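Local structure of phospholipase C-beta (PLC-beta) (Sepia officinalis, 3QR0) at residues A[149-154]-A[760-765]; A[153-158]-A[659-664]; A[226-231]-A[301-306]; A[311-316]-A[732-737]. The protein belongs to the phospholipase C-beta family and joins a PH domain, EF-hand-like modules, a calcium-holding X/Y region of the TIM-barrel clan and a C2 domain in one chain. All blocks are in the same frame, centred on the assembly; numbering follows the deposited sequence.

Contact 1: A[149-154]-A[760-765]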
loop_
_atom_site.group_PDB
_atom_site.type_symbol
_atom_site.label_atom_id
_atom_site.label_comp_id
_atom_site.label_asym_id
_atom_site.label_seq_id
_atom_site.Cartn_x
_atom_site.Cartn_y
_atom_site.Cartn_z
ATOM N N LYS A 149 0.845 3.580 -12.460
ATOM C CA LYS A 149 0.728 3.712 -13.906
ATOM C C LYS A 149 -0.016 2.533 -14.537
ATOM O O LYS A 149 -0.007 1.412 -14.015
ATOM C CB LYS A 149 2.093 3.943 -14.572
ATOM C CG LYS A 149 3.077 2.811 -14.475
ATOM C CD LYS A 149 4.470 3.297 -14.879
ATOM C CE LYS A 149 5.551 2.324 -14.487
ATOM N NZ LYS A 149 5.559 2.046 -13.023
ATOM N N ASN A 150 -0.676 2.815 -15.658
ATOM C CA ASN A 150 -1.477 1.823 -16.363
ATOM C C ASN A 150 -0.535 0.939 -17.181
ATOM O O ASN A 150 0.677 1.161 -17.184
ATOM C CB ASN A 150 -2.524 2.532 -17.247
ATOM C CG ASN A 150 -3.723 1.648 -17.582
ATOM O OD1 ASN A 150 -3.756 0.468 -17.235
ATOM N ND2 ASN A 150 -4.710 2.220 -18.274
ATOM N N GLN A 151 -1.082 -0.056 -17.872
ATOM C CA GLN A 151 -0.258 -1.035 -18.583
ATOM C C GLN A 151 0.649 -0.442 -19.668
ATOM O O GLN A 151 1.776 -0.917 -19.838
ATOM C CB GLN A 151 -1.124 -2.142 -19.181
ATOM C CG GLN A 151 -0.334 -3.382 -19.562
ATOM C CD GLN A 151 -1.214 -4.475 -20.120
ATOM O OE1 GLN A 151 -1.086 -4.857 -21.288
ATOM N NE2 GLN A 151 -2.124 -4.983 -19.294
ATOM N N LEU A 152 0.178 0.575 -20.394
ATOM C CA LEU A 152 1.019 1.252 -21.399
ATOM C C LEU A 152 2.249 1.894 -20.751
ATOM O O LEU A 152 3.342 1.864 -21.315
ATOM C CB LEU A 152 0.235 2.315 -22.175
ATOM C CG LEU A 152 0.961 2.948 -23.369
ATOM C CD1 LEU A 152 1.162 1.929 -24.488
ATOM C CD2 LEU A 152 0.192 4.165 -23.889
ATOM N N GLY A 153 2.063 2.479 -19.571
ATOM C CA GLY A 153 3.180 2.993 -18.783
ATOM C C GLY A 153 4.175 1.915 -18.388
ATOM O O GLY A 153 5.386 2.161 -18.364
ATOM N N GLU A 154 3.677 0.721 -18.069
ATOM C CA GLU A 154 4.554 -0.405 -17.748
ATOM C C GLU A 154 5.273 -0.929 -18.986
ATOM O O GLU A 154 6.393 -1.432 -18.889
ATOM C CB GLU A 154 3.787 -1.541 -17.067
ATOM C CG GLU A 154 3.371 -1.237 -15.631
ATOM C CD GLU A 154 4.548 -1.166 -14.649
ATOM O OE1 GLU A 154 5.692 -1.528 -15.008
ATOM O OE2 GLU A 154 4.320 -0.729 -13.503
ATOM N N LEU A 760 4.253 -5.471 -15.460
ATOM C CA LEU A 760 3.332 -5.686 -16.580
ATOM C C LEU A 760 2.103 -6.525 -16.221
ATOM O O LEU A 760 1.078 -6.425 -16.897
ATOM C CB LEU A 760 4.073 -6.343 -17.751
ATOM C CG LEU A 760 5.021 -5.433 -18.535
ATOM C CD1 LEU A 760 5.916 -6.256 -19.453
ATOM C CD2 LEU A 760 4.223 -4.430 -19.329
ATOM N N ALA A 761 2.200 -7.348 -15.174
ATOM C CA ALA A 761 1.102 -8.243 -14.796
ATOM C C ALA A 761 -0.170 -7.446 -14.550
ATOM O O ALA A 761 -0.197 -6.556 -13.697
ATOM C CB ALA A 761 1.466 -9.076 -13.557
ATOM N N SER A 762 -1.214 -7.762 -15.315
ATOM C CA SER A 762 -2.466 -7.015 -15.282
ATOM C C SER A 762 -3.662 -7.922 -15.547
ATOM O O SER A 762 -3.540 -8.939 -16.222
ATOM C CB SER A 762 -2.466 -5.913 -16.344
ATOM O OG SER A 762 -1.316 -5.084 -16.249
ATOM N N VAL A 763 -4.807 -7.536 -14.998
ATOM C CA VAL A 763 -6.090 -8.132 -15.358
ATOM C C VAL A 763 -6.861 -7.093 -16.164
ATOM O O VAL A 763 -6.824 -5.903 -15.843
ATOM C CB VAL A 763 -6.889 -8.561 -14.108
ATOM C CG1 VAL A 763 -8.348 -8.879 -14.462
ATOM C CG2 VAL A 763 -6.235 -9.776 -13.457
ATOM N N PHE A 764 -7.531 -7.540 -17.220
ATOM C CA PHE A 764 -8.447 -6.699 -17.979
ATOM C C PHE A 764 -9.870 -7.113 -17.597
ATOM O O PHE A 764 -10.213 -8.305 -17.641
ATOM C CB PHE A 764 -8.193 -6.855 -19.479
ATOM C CG PHE A 764 -9.055 -5.980 -20.349
ATOM C CD1 PHE A 764 -8.936 -4.594 -20.303
ATOM C CD2 PHE A 764 -9.970 -6.543 -21.233
ATOM C CE1 PHE A 764 -9.724 -3.781 -21.112
ATOM C CE2 PHE A 764 -10.762 -5.739 -22.049
ATOM C CZ PHE A 764 -10.643 -4.354 -21.985
ATOM N N ALA A 765 -10.679 -6.133 -17.197
ATOM C CA ALA A 765 -12.021 -6.395 -16.676
ATOM C C ALA A 765 -13.018 -5.329 -17.126
ATOM O O ALA A 765 -12.626 -4.231 -17.535
ATOM C CB ALA A 765 -11.978 -6.450 -15.149
#

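Contact 2: A[153-158]-A[659-664]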
loop_
_atom_site.group_PDB
_atom_site.type_symbol
_atom_site.label_atom_id
_atom_site.label_comp_id
_atom_site.label_asym_id
_atom_site.label_seq_id
_atom_site.Cartn_x
_atom_site.Cartn_y
_atom_site.Cartn_z
ATOM N N GLY A 153 2.063 2.479 -19.571
ATOM C CA GLY A 153 3.180 2.993 -18.783
ATOM C C GLY A 153 4.175 1.915 -18.388
ATOM O O GLY A 153 5.386 2.161 -18.364
ATOM N N GLU A 154 3.677 0.721 -18.069
ATOM C CA GLU A 154 4.554 -0.405 -17.748
ATOM C C GLU A 154 5.273 -0.929 -18.986
ATOM O O GLU A 154 6.393 -1.432 -18.889
ATOM C CB GLU A 154 3.787 -1.541 -17.067
ATOM C CG GLU A 154 3.371 -1.237 -15.631
ATOM C CD GLU A 154 4.548 -1.166 -14.649
ATOM O OE1 GLU A 154 5.692 -1.528 -15.008
ATOM O OE2 GLU A 154 4.320 -0.729 -13.503
ATOM N N TRP A 155 4.619 -0.814 -20.139
ATOM C CA TRP A 155 5.228 -1.183 -21.407
ATOM C C TRP A 155 6.359 -0.202 -21.719
ATOM O O TRP A 155 7.419 -0.609 -22.191
ATOM C CB TRP A 155 4.178 -1.182 -22.516
ATOM C CG TRP A 155 4.581 -1.933 -23.743
ATOM C CD1 TRP A 155 4.704 -1.430 -25.006
ATOM C CD2 TRP A 155 4.904 -3.322 -23.829
ATOM N NE1 TRP A 155 5.088 -2.423 -25.874
ATOM C CE2 TRP A 155 5.220 -3.595 -25.179
ATOM C CE3 TRP A 155 4.966 -4.364 -22.897
ATOM C CZ2 TRP A 155 5.587 -4.865 -25.621
ATOM C CZ3 TRP A 155 5.326 -5.632 -23.337
ATOM C CH2 TRP A 155 5.633 -5.868 -24.692
ATOM N N GLU A 156 6.127 1.079 -21.439
ATOM C CA GLU A 156 7.146 2.113 -21.606
ATOM C C GLU A 156 8.333 1.920 -20.644
ATOM O O GLU A 156 9.477 2.168 -21.014
ATOM C CB GLU A 156 6.531 3.506 -21.425
ATOM C CG GLU A 156 7.459 4.650 -21.808
ATOM C CD GLU A 156 6.874 6.019 -21.498
ATOM O OE1 GLU A 156 6.257 6.189 -20.424
ATOM O OE2 GLU A 156 7.051 6.934 -22.322
ATOM N N LYS A 157 8.057 1.483 -19.419
ATOM C CA LYS A 157 9.113 1.116 -18.464
ATOM C C LYS A 157 10.032 0.028 -19.031
ATOM O O LYS A 157 11.262 0.147 -18.973
ATOM C CB LYS A 157 8.499 0.644 -17.146
ATOM C CG LYS A 157 9.504 0.120 -16.134
ATOM C CD LYS A 157 8.915 0.085 -14.730
ATOM C CE LYS A 157 9.836 -0.646 -13.762
ATOM N NZ LYS A 157 9.344 -0.564 -12.356
ATOM N N LEU A 158 9.428 -1.021 -19.582
ATOM C CA LEU A 158 10.174 -2.076 -20.258
ATOM C C LEU A 158 10.973 -1.507 -21.432
ATOM O O LEU A 158 12.131 -1.888 -21.644
ATOM C CB LEU A 158 9.225 -3.178 -20.750
ATOM C CG LEU A 158 9.830 -4.333 -21.547
ATOM C CD1 LEU A 158 10.897 -5.054 -20.729
ATOM C CD2 LEU A 158 8.747 -5.300 -21.991
ATOM N N ALA A 659 -6.074 -11.569 -18.724
ATOM C CA ALA A 659 -4.908 -11.080 -17.995
ATOM C C ALA A 659 -3.697 -11.070 -18.907
ATOM O O ALA A 659 -3.656 -11.798 -19.896
ATOM C CB ALA A 659 -4.641 -11.932 -16.761
ATOM N N GLN A 660 -2.725 -10.224 -18.578
ATOM C CA GLN A 660 -1.501 -10.097 -19.355
ATOM C C GLN A 660 -0.276 -10.237 -18.464
ATOM O O GLN A 660 -0.241 -9.699 -17.359
ATOM C CB GLN A 660 -1.443 -8.744 -20.064
ATOM C CG GLN A 660 -2.599 -8.491 -21.038
ATOM C CD GLN A 660 -3.866 -8.040 -20.347
ATOM O OE1 GLN A 660 -3.842 -7.132 -19.508
ATOM N NE2 GLN A 660 -4.988 -8.674 -20.688
ATOM N N PHE A 661 0.720 -10.964 -18.964
ATOM C CA PHE A 661 2.047 -11.029 -18.356
ATOM C C PHE A 661 2.013 -11.429 -16.893
ATOM O O PHE A 661 2.656 -10.802 -16.058
ATOM C CB PHE A 661 2.770 -9.691 -18.515
ATOM C CG PHE A 661 2.896 -9.243 -19.934
ATOM C CD1 PHE A 661 3.699 -9.940 -20.821
ATOM C CD2 PHE A 661 2.219 -8.121 -20.384
ATOM C CE1 PHE A 661 3.823 -9.528 -22.138
ATOM C CE2 PHE A 661 2.344 -7.701 -21.693
ATOM C CZ PHE A 661 3.143 -8.407 -22.573
ATOM N N LEU A 662 1.255 -12.475 -16.587
ATOM C CA LEU A 662 1.185 -12.974 -15.218
ATOM C C LEU A 662 2.500 -13.603 -14.772
ATOM O O LEU A 662 2.820 -13.577 -13.589
ATOM C CB LEU A 662 0.057 -13.992 -15.064
ATOM C CG LEU A 662 -1.360 -13.441 -15.187
ATOM C CD1 LEU A 662 -2.350 -14.563 -14.917
ATOM C CD2 LEU A 662 -1.593 -12.263 -14.234
ATOM N N SER A 663 3.258 -14.164 -15.714
ATOM C CA SER A 663 4.465 -14.905 -15.368
ATOM C C SER A 663 5.445 -15.050 -16.529
ATOM O O SER A 663 5.066 -14.962 -17.701
ATOM C CB SER A 663 4.077 -16.295 -14.857
ATOM O OG SER A 663 5.227 -17.072 -14.590
ATOM N N ASP A 664 6.706 -15.303 -16.181
ATOM C CA ASP A 664 7.755 -15.567 -17.171
ATOM C C ASP A 664 7.793 -17.039 -17.614
ATOM O O ASP A 664 8.605 -17.414 -18.465
ATOM C CB ASP A 664 9.133 -15.112 -16.653
ATOM C CG ASP A 664 9.416 -15.563 -15.223
ATOM O OD1 ASP A 664 8.910 -16.625 -14.805
ATOM O OD2 ASP A 664 10.151 -14.841 -14.512
#

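Contact 3: A[226-231]-A[301-306]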
loop_
_atom_site.group_PDB
_atom_site.type_symbol
_atom_site.label_atom_id
_atom_site.label_comp_id
_atom_site.label_asym_id
_atom_site.label_seq_id
_atom_site.Cartn_x
_atom_site.Cartn_y
_atom_site.Cartn_z
ATOM N N LEU A 226 0.727 -10.206 -28.185
ATOM C CA LEU A 226 -0.430 -10.705 -27.447
ATOM C C LEU A 226 -1.633 -10.834 -28.363
ATOM O O LEU A 226 -1.826 -10.020 -29.265
ATOM C CB LEU A 226 -0.773 -9.809 -26.250
ATOM C CG LEU A 226 0.216 -9.899 -25.087
ATOM C CD1 LEU A 226 1.468 -9.120 -25.415
ATOM C CD2 LEU A 226 -0.400 -9.409 -23.788
ATOM N N GLU A 227 -2.422 -11.881 -28.129
ATOM C CA GLU A 227 -3.712 -12.061 -28.785
ATOM C C GLU A 227 -4.795 -11.542 -27.842
ATOM O O GLU A 227 -5.338 -12.285 -27.019
ATOM C CB GLU A 227 -3.944 -13.536 -29.139
ATOM C CG GLU A 227 -3.229 -13.967 -30.419
ATOM C CD GLU A 227 -3.132 -15.481 -30.591
ATOM O OE1 GLU A 227 -3.354 -16.228 -29.608
ATOM O OE2 GLU A 227 -2.821 -15.924 -31.719
ATOM N N ARG A 228 -5.079 -10.248 -27.952
ATOM C CA ARG A 228 -6.124 -9.616 -27.160
ATOM C C ARG A 228 -7.463 -9.812 -27.890
ATOM O O ARG A 228 -8.074 -8.855 -28.374
ATOM C CB ARG A 228 -5.794 -8.138 -26.946
ATOM C CG ARG A 228 -4.437 -7.887 -26.258
ATOM C CD ARG A 228 -4.396 -8.435 -24.831
ATOM N NE ARG A 228 -5.521 -7.933 -24.046
ATOM C CZ ARG A 228 -5.538 -6.787 -23.371
ATOM N NH1 ARG A 228 -4.471 -5.990 -23.332
ATOM N NH2 ARG A 228 -6.640 -6.440 -22.718
ATOM N N SER A 229 -7.901 -11.070 -27.940
ATOM C CA SER A 229 -9.088 -11.503 -28.686
ATOM C C SER A 229 -10.346 -10.725 -28.348
ATOM O O SER A 229 -11.203 -10.527 -29.211
ATOM C CB SER A 229 -9.369 -12.984 -28.407
ATOM O OG SER A 229 -8.303 -13.795 -28.852
ATOM N N GLU A 230 -10.456 -10.322 -27.085
ATOM C CA GLU A 230 -11.621 -9.606 -26.579
ATOM C C GLU A 230 -11.881 -8.262 -27.265
ATOM O O GLU A 230 -13.012 -7.779 -27.270
ATOM C CB GLU A 230 -11.488 -9.378 -25.064
ATOM C CG GLU A 230 -10.330 -8.443 -24.621
ATOM C CD GLU A 230 -9.023 -9.173 -24.338
ATOM O OE1 GLU A 230 -8.785 -10.240 -24.941
ATOM O OE2 GLU A 230 -8.225 -8.674 -23.509
ATOM N N ILE A 231 -10.836 -7.655 -27.824
ATOM C CA ILE A 231 -10.932 -6.288 -28.330
ATOM C C ILE A 231 -11.849 -6.200 -29.553
ATOM O O ILE A 231 -12.519 -5.193 -29.740
ATOM C CB ILE A 231 -9.533 -5.689 -28.647
ATOM C CG1 ILE A 231 -8.671 -5.631 -27.380
ATOM C CG2 ILE A 231 -9.657 -4.292 -29.224
ATOM C CD1 ILE A 231 -9.234 -4.741 -26.269
ATOM N N GLY A 301 -6.191 1.715 -31.948
ATOM C CA GLY A 301 -6.316 2.978 -31.221
ATOM C C GLY A 301 -7.102 2.832 -29.929
ATOM O O GLY A 301 -6.757 3.445 -28.917
ATOM N N LEU A 302 -8.162 2.019 -29.962
ATOM C CA LEU A 302 -8.961 1.738 -28.763
ATOM C C LEU A 302 -8.145 1.019 -27.697
ATOM O O LEU A 302 -8.177 1.392 -26.525
ATOM C CB LEU A 302 -10.196 0.892 -29.111
ATOM C CG LEU A 302 -11.107 0.495 -27.942
ATOM C CD1 LEU A 302 -11.675 1.736 -27.248
ATOM C CD2 LEU A 302 -12.230 -0.410 -28.415
ATOM N N LEU A 303 -7.429 -0.022 -28.103
ATOM C CA LEU A 303 -6.580 -0.776 -27.177
ATOM C C LEU A 303 -5.523 0.136 -26.555
ATOM O O LEU A 303 -5.244 0.047 -25.359
ATOM C CB LEU A 303 -5.915 -1.960 -27.890
ATOM C CG LEU A 303 -5.043 -2.892 -27.039
ATOM C CD1 LEU A 303 -5.717 -3.247 -25.713
ATOM C CD2 LEU A 303 -4.711 -4.151 -27.828
ATOM N N TYR A 304 -4.957 1.025 -27.366
ATOM C CA TYR A 304 -3.977 2.000 -26.874
ATOM C C TYR A 304 -4.607 2.862 -25.773
ATOM O O TYR A 304 -4.043 3.007 -24.690
ATOM C CB TYR A 304 -3.474 2.875 -28.031
ATOM C CG TYR A 304 -2.366 3.840 -27.663
ATOM C CD1 TYR A 304 -1.029 3.524 -27.898
ATOM C CD2 TYR A 304 -2.656 5.076 -27.095
ATOM C CE1 TYR A 304 -0.007 4.415 -27.563
ATOM C CE2 TYR A 304 -1.639 5.971 -26.755
ATOM C CZ TYR A 304 -0.325 5.636 -26.998
ATOM O OH TYR A 304 0.667 6.527 -26.662
ATOM N N PHE A 305 -5.782 3.422 -26.046
ATOM C CA PHE A 305 -6.503 4.209 -25.041
ATOM C C PHE A 305 -6.733 3.418 -23.758
ATOM O O PHE A 305 -6.500 3.917 -22.657
ATOM C CB PHE A 305 -7.871 4.679 -25.544
ATOM C CG PHE A 305 -8.798 5.085 -24.425
ATOM C CD1 PHE A 305 -8.609 6.286 -23.761
ATOM C CD2 PHE A 305 -9.818 4.244 -24.000
ATOM C CE1 PHE A 305 -9.435 6.657 -22.715
ATOM C CE2 PHE A 305 -10.649 4.611 -22.954
ATOM C CZ PHE A 305 -10.457 5.813 -22.312
ATOM N N LEU A 306 -7.219 2.190 -23.912
ATOM C CA LEU A 306 -7.619 1.377 -22.767
ATOM C C LEU A 306 -6.454 1.115 -21.829
ATOM O O LEU A 306 -6.658 0.929 -20.629
ATOM C CB LEU A 306 -8.231 0.055 -23.221
ATOM C CG LEU A 306 -9.613 0.117 -23.880
ATOM C CD1 LEU A 306 -9.934 -1.237 -24.503
ATOM C CD2 LEU A 306 -10.683 0.530 -22.881
#

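Contact 4: A[311-316]-A[732-737]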
loop_
_atom_site.group_PDB
_atom_site.type_symbol
_atom_site.label_atom_id
_atom_site.label_comp_id
_atom_site.label_asym_id
_atom_site.label_seq_id
_atom_site.Cartn_x
_atom_site.Cartn_y
_atom_site.Cartn_z
ATOM N N ASN A 311 -7.132 6.302 -19.285
ATOM C CA ASN A 311 -8.019 5.255 -18.777
ATOM C C ASN A 311 -7.537 4.598 -17.483
ATOM O O ASN A 311 -8.020 3.529 -17.117
ATOM C CB ASN A 311 -8.233 4.170 -19.842
ATOM C CG ASN A 311 -9.503 3.358 -19.594
ATOM O OD1 ASN A 311 -10.549 3.923 -19.280
ATOM N ND2 ASN A 311 -9.405 2.033 -19.709
ATOM N N ASN A 312 -6.606 5.244 -16.782
ATOM C CA ASN A 312 -6.119 4.743 -15.491
ATOM C C ASN A 312 -7.284 4.539 -14.519
ATOM O O ASN A 312 -8.118 5.433 -14.329
ATOM C CB ASN A 312 -5.072 5.708 -14.900
ATOM C CG ASN A 312 -4.210 5.064 -13.804
ATOM O OD1 ASN A 312 -4.717 4.405 -12.906
ATOM N ND2 ASN A 312 -2.905 5.281 -13.874
ATOM N N LEU A 313 -7.348 3.353 -13.920
ATOM C CA LEU A 313 -8.425 3.028 -12.986
ATOM C C LEU A 313 -8.351 3.856 -11.697
ATOM O O LEU A 313 -9.365 4.095 -11.054
ATOM C CB LEU A 313 -8.428 1.527 -12.661
ATOM C CG LEU A 313 -7.454 1.023 -11.593
ATOM C CD1 LEU A 313 -7.980 1.304 -10.181
ATOM C CD2 LEU A 313 -7.209 -0.463 -11.766
ATOM N N THR A 314 -7.150 4.298 -11.330
ATOM C CA THR A 314 -6.944 5.022 -10.077
ATOM C C THR A 314 -7.534 6.438 -10.132
ATOM O O THR A 314 -7.176 7.214 -11.019
ATOM C CB THR A 314 -5.444 5.120 -9.739
ATOM O OG1 THR A 314 -4.885 3.802 -9.673
ATOM C CG2 THR A 314 -5.230 5.838 -8.404
ATOM N N PRO A 315 -8.455 6.767 -9.199
ATOM C CA PRO A 315 -8.998 8.131 -9.114
ATOM C C PRO A 315 -7.957 9.086 -8.541
ATOM O O PRO A 315 -7.626 9.014 -7.355
ATOM C CB PRO A 315 -10.204 7.988 -8.184
ATOM C CG PRO A 315 -9.964 6.735 -7.411
ATOM C CD PRO A 315 -9.083 5.853 -8.226
ATOM N N MET A 316 -7.440 9.962 -9.392
ATOM C CA MET A 316 -6.307 10.808 -9.021
ATOM C C MET A 316 -6.631 11.768 -7.874
ATOM O O MET A 316 -5.772 12.024 -7.036
ATOM C CB MET A 316 -5.771 11.562 -10.245
ATOM C CG MET A 316 -5.067 10.650 -11.249
ATOM S SD MET A 316 -3.580 9.863 -10.559
ATOM C CE MET A 316 -3.452 8.385 -11.575
ATOM N N GLY A 732 -0.861 -12.039 -7.730
ATOM C CA GLY A 732 -1.035 -10.614 -7.498
ATOM C C GLY A 732 -2.470 -10.259 -7.176
ATOM O O GLY A 732 -3.374 -11.092 -7.300
ATOM N N HIS A 733 -2.677 -9.022 -6.746
ATOM C CA HIS A 733 -4.002 -8.548 -6.406
ATOM C C HIS A 733 -4.131 -7.053 -6.665
ATOM O O HIS A 733 -3.157 -6.374 -7.004
ATOM C CB HIS A 733 -4.312 -8.864 -4.936
ATOM C CG HIS A 733 -3.736 -7.877 -3.972
ATOM N ND1 HIS A 733 -4.496 -7.252 -3.008
ATOM C CD2 HIS A 733 -2.481 -7.383 -3.841
ATOM C CE1 HIS A 733 -3.733 -6.415 -2.323
ATOM N NE2 HIS A 733 -2.504 -6.479 -2.807
ATOM N N ARG A 734 -5.346 -6.548 -6.506
ATOM C CA ARG A 734 -5.598 -5.113 -6.552
ATOM C C ARG A 734 -6.841 -4.779 -5.734
ATOM O O ARG A 734 -7.892 -5.383 -5.935
ATOM C CB ARG A 734 -5.762 -4.641 -7.999
ATOM C CG ARG A 734 -5.801 -3.124 -8.173
ATOM C CD ARG A 734 -4.474 -2.472 -7.821
ATOM N NE ARG A 734 -4.549 -1.018 -7.969
ATOM C CZ ARG A 734 -4.181 -0.334 -9.051
ATOM N NH1 ARG A 734 -3.666 -0.947 -10.117
ATOM N NH2 ARG A 734 -4.315 0.988 -9.058
ATOM N N VAL A 735 -6.702 -3.822 -4.813
ATOM C CA VAL A 735 -7.804 -3.354 -3.983
ATOM C C VAL A 735 -8.343 -2.050 -4.569
ATOM O O VAL A 735 -7.579 -1.121 -4.834
ATOM C CB VAL A 735 -7.342 -3.136 -2.523
ATOM C CG1 VAL A 735 -8.438 -2.483 -1.688
ATOM C CG2 VAL A 735 -6.932 -4.462 -1.893
ATOM N N MET A 736 -9.656 -1.999 -4.781
ATOM C CA MET A 736 -10.318 -0.841 -5.357
ATOM C C MET A 736 -11.451 -0.388 -4.429
ATOM O O MET A 736 -12.517 -0.992 -4.417
ATOM C CB MET A 736 -10.876 -1.197 -6.735
ATOM C CG MET A 736 -9.802 -1.458 -7.786
ATOM S SD MET A 736 -10.498 -2.079 -9.331
ATOM C CE MET A 736 -10.890 -3.760 -8.859
ATOM N N PRO A 737 -11.214 0.664 -3.628
ATOM C CA PRO A 737 -12.286 1.191 -2.777
ATOM C C PRO A 737 -13.461 1.665 -3.624
ATOM O O PRO A 737 -13.242 2.250 -4.684
ATOM C CB PRO A 737 -11.615 2.370 -2.066
ATOM C CG PRO A 737 -10.158 2.068 -2.129
ATOM C CD PRO A 737 -9.963 1.419 -3.452
HETATM O O HOH W 1 -3.757 1.910 -11.972
#

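Contact 1: A[149-154]-A[760-765]
The carboxamide of Q151 brings its amino end against S762: NE2 lies 3.1 Å from the serine CB and 3.2 Å from OG. With CG anti to the backbone N (chi1 -163°) and the chain straight beyond it, this glutamine spans the gap from helix to strand. Glutamine suits a buried place that needs a donor and an acceptor together: its NE2 bonds to OE1 of Q660, and its OE1 is bonded to the hydroxyl of Y222. The S762 hydroxyl is itself turned back on its own chain: OG of S762 donates to the carbonyl O of L760 over 2.8 Å, from above the carbonyl plane. In the second flat group, OE2 of E154 is met by NZ of K149 at 3.1 Å, from 60° out of the carboxylate plane, a salt bridge that joins residues on both sides of the helix start. Here the first turn of helix 151-165 rests on strand 761-771 of the C2 beta sandwich. At the corner before that strand, L760 supplies the apolar part: its CD2 is 3.7 Å from CB of E154 and equally close to the glutamate carbonyl carbon, an apolar methyl set on the aliphatic base and backbone of E154.

Contact 2: A[153-158]-A[659-664]
W155 and F661 meet ring to ring where helix 151-165 of the EF-hand region faces the end of strand 650-660 in the C2 domain. The contact is small, and these two aromatic side chains carry it. The tryptophan CG stands anti to the backbone N (chi1 -162°), which sends the six-membered ring across to F661. F661 leaves the strand with a backbone in the left-handed helical region; with CB directed at the helix and CG anti to the carbonyl carbon, the phenyl ring is carried outward, and CZ and CE2 are its touching atoms. The two side chains cross at about a right angle, yet their ring planes are inclined by only 24°. The centroids are 5.6 Å apart, and the near-parallel planes are slid past each other so far that the rings barely overlap. Large flat residues suit this junction because they can bridge backbones whose nearest CA atoms, those of W155 and F661, are 10.8 Å apart. F218 stacks on the indole, Y222 meets it edge-to-face, and NE1 is held by the carbonyl O of F218, which satisfies the buried N-H. The closest approach is between CZ3 of W155 and CZ of F661, at 3.6 Å.

Contact 3: A[226-231]-A[301-306]
R228 and I231 both lean on L303, joining the loop that leads into helix 230-238 to helix 299-307 within the EF-hand-like region. The loop bends in an inverse gamma turn centred on R228, beyond which the chain enters the helix. Among the polar interactions the salt bridge to E230 comes first. R228 grips this carboxylate side-on, with NE and NH2 both bonded to the single atom OE2, each at 2.9 Å. OE2 lies in the guanidinium plane, whereas both nitrogens reach the carboxylate from one and the same face of its plane. Bends at chi2 and chi3 fold the arginine back far enough to make this local grip. Arginine also has donors left for other partners: NH1 bonds to the hydroxyl of Y222 and NH2 to H747 of the C2 domain, while the cation lies against the ring of F764. OE2 of E230 takes a further bond from S658, so the charged pair is tied into the C2 sheet and probably pays little for burial.

A methyl-on-cation contact comes next: CD1 of L303 lies over one face of the guanidinium, 3.8 Å from NH1 of R228. Branched aliphatic residues pack beside it as apolar pairs. I231 crosses L303 at about a right angle, CD1 to CD1 3.9 Å, and meets L306 tip to tip, its CD1 being 4.0 Å from CD1 of L306.

Contact 4: A[311-316]-A[732-737]
A leucine lying on an arginine is the striking feature here: both methyls of L313 press against the guanidinium of R734, although one residue is purely apolar and the other charged. CD2 sits 3.8 Å above the guanidinium plane, offset toward its rim, and CD1 is 3.8 Å from NH2. The two side chains come from opposite directions. L313 holds CG between its backbone N and carbonyl carbon (chi1 82°), a crowded position for leucine, and this carries the methyls over the flat group. CD1 also touches CG of M736, an unbranched side chain that probably fits easily beside the leucine crossing it at about a right angle. R734 and M736 sit on strand 730-737, an outermost strand in one of the two four-stranded sheets of the C2 sandwich, while L313 belongs to the linker between helices 299-307 and 316-319.

The face of an arginine is poorly suited to hydrogen bonding and accepts hydrocarbon; its rim takes the polar groups. OG1 of T314 lies in the guanidinium plane 2.9 Å from NH2 of R734, and the same hydroxyl is bonded to OD1 of N148. On the other terminal nitrogen, NH1 donates to the carbonyl O of P749. A water, also in the plane, accepts from NH2 at 3.1 Å and probably donates to OD1 of N312 at 2.8 Å. That asparagine oxygen closes an Asx turn as well, taking the backbone N-H of T314 in a 2.9 Å bond with an angle of 161° at the hydrogen.

In the fold
All four contacts join or lie beside the seam between the EF-hand region and the C2 domain. Contacts 1 and 2 have centres about 7 Å apart and share helix 151-165, which faces the neighbouring strands 761-771 and 650-660 of one C2 sheet. Contact 3, wholly within the EF-hand-like region, has its centre about 12 Å from that of contact 1 and reaches the same sheet through R228 and E230. Contact 4 uses the other C2 sheet, with its centre about 19 Å from that of contact 3. Along the chain the segments 149-158, 226-231, 301-306 and 311-316 come first, and the C2 segments follow in the order 659-664, 732-737, 760-765. Sequence-distant modules are thus packed into one continuous body, with the X and Y regions between them in sequence.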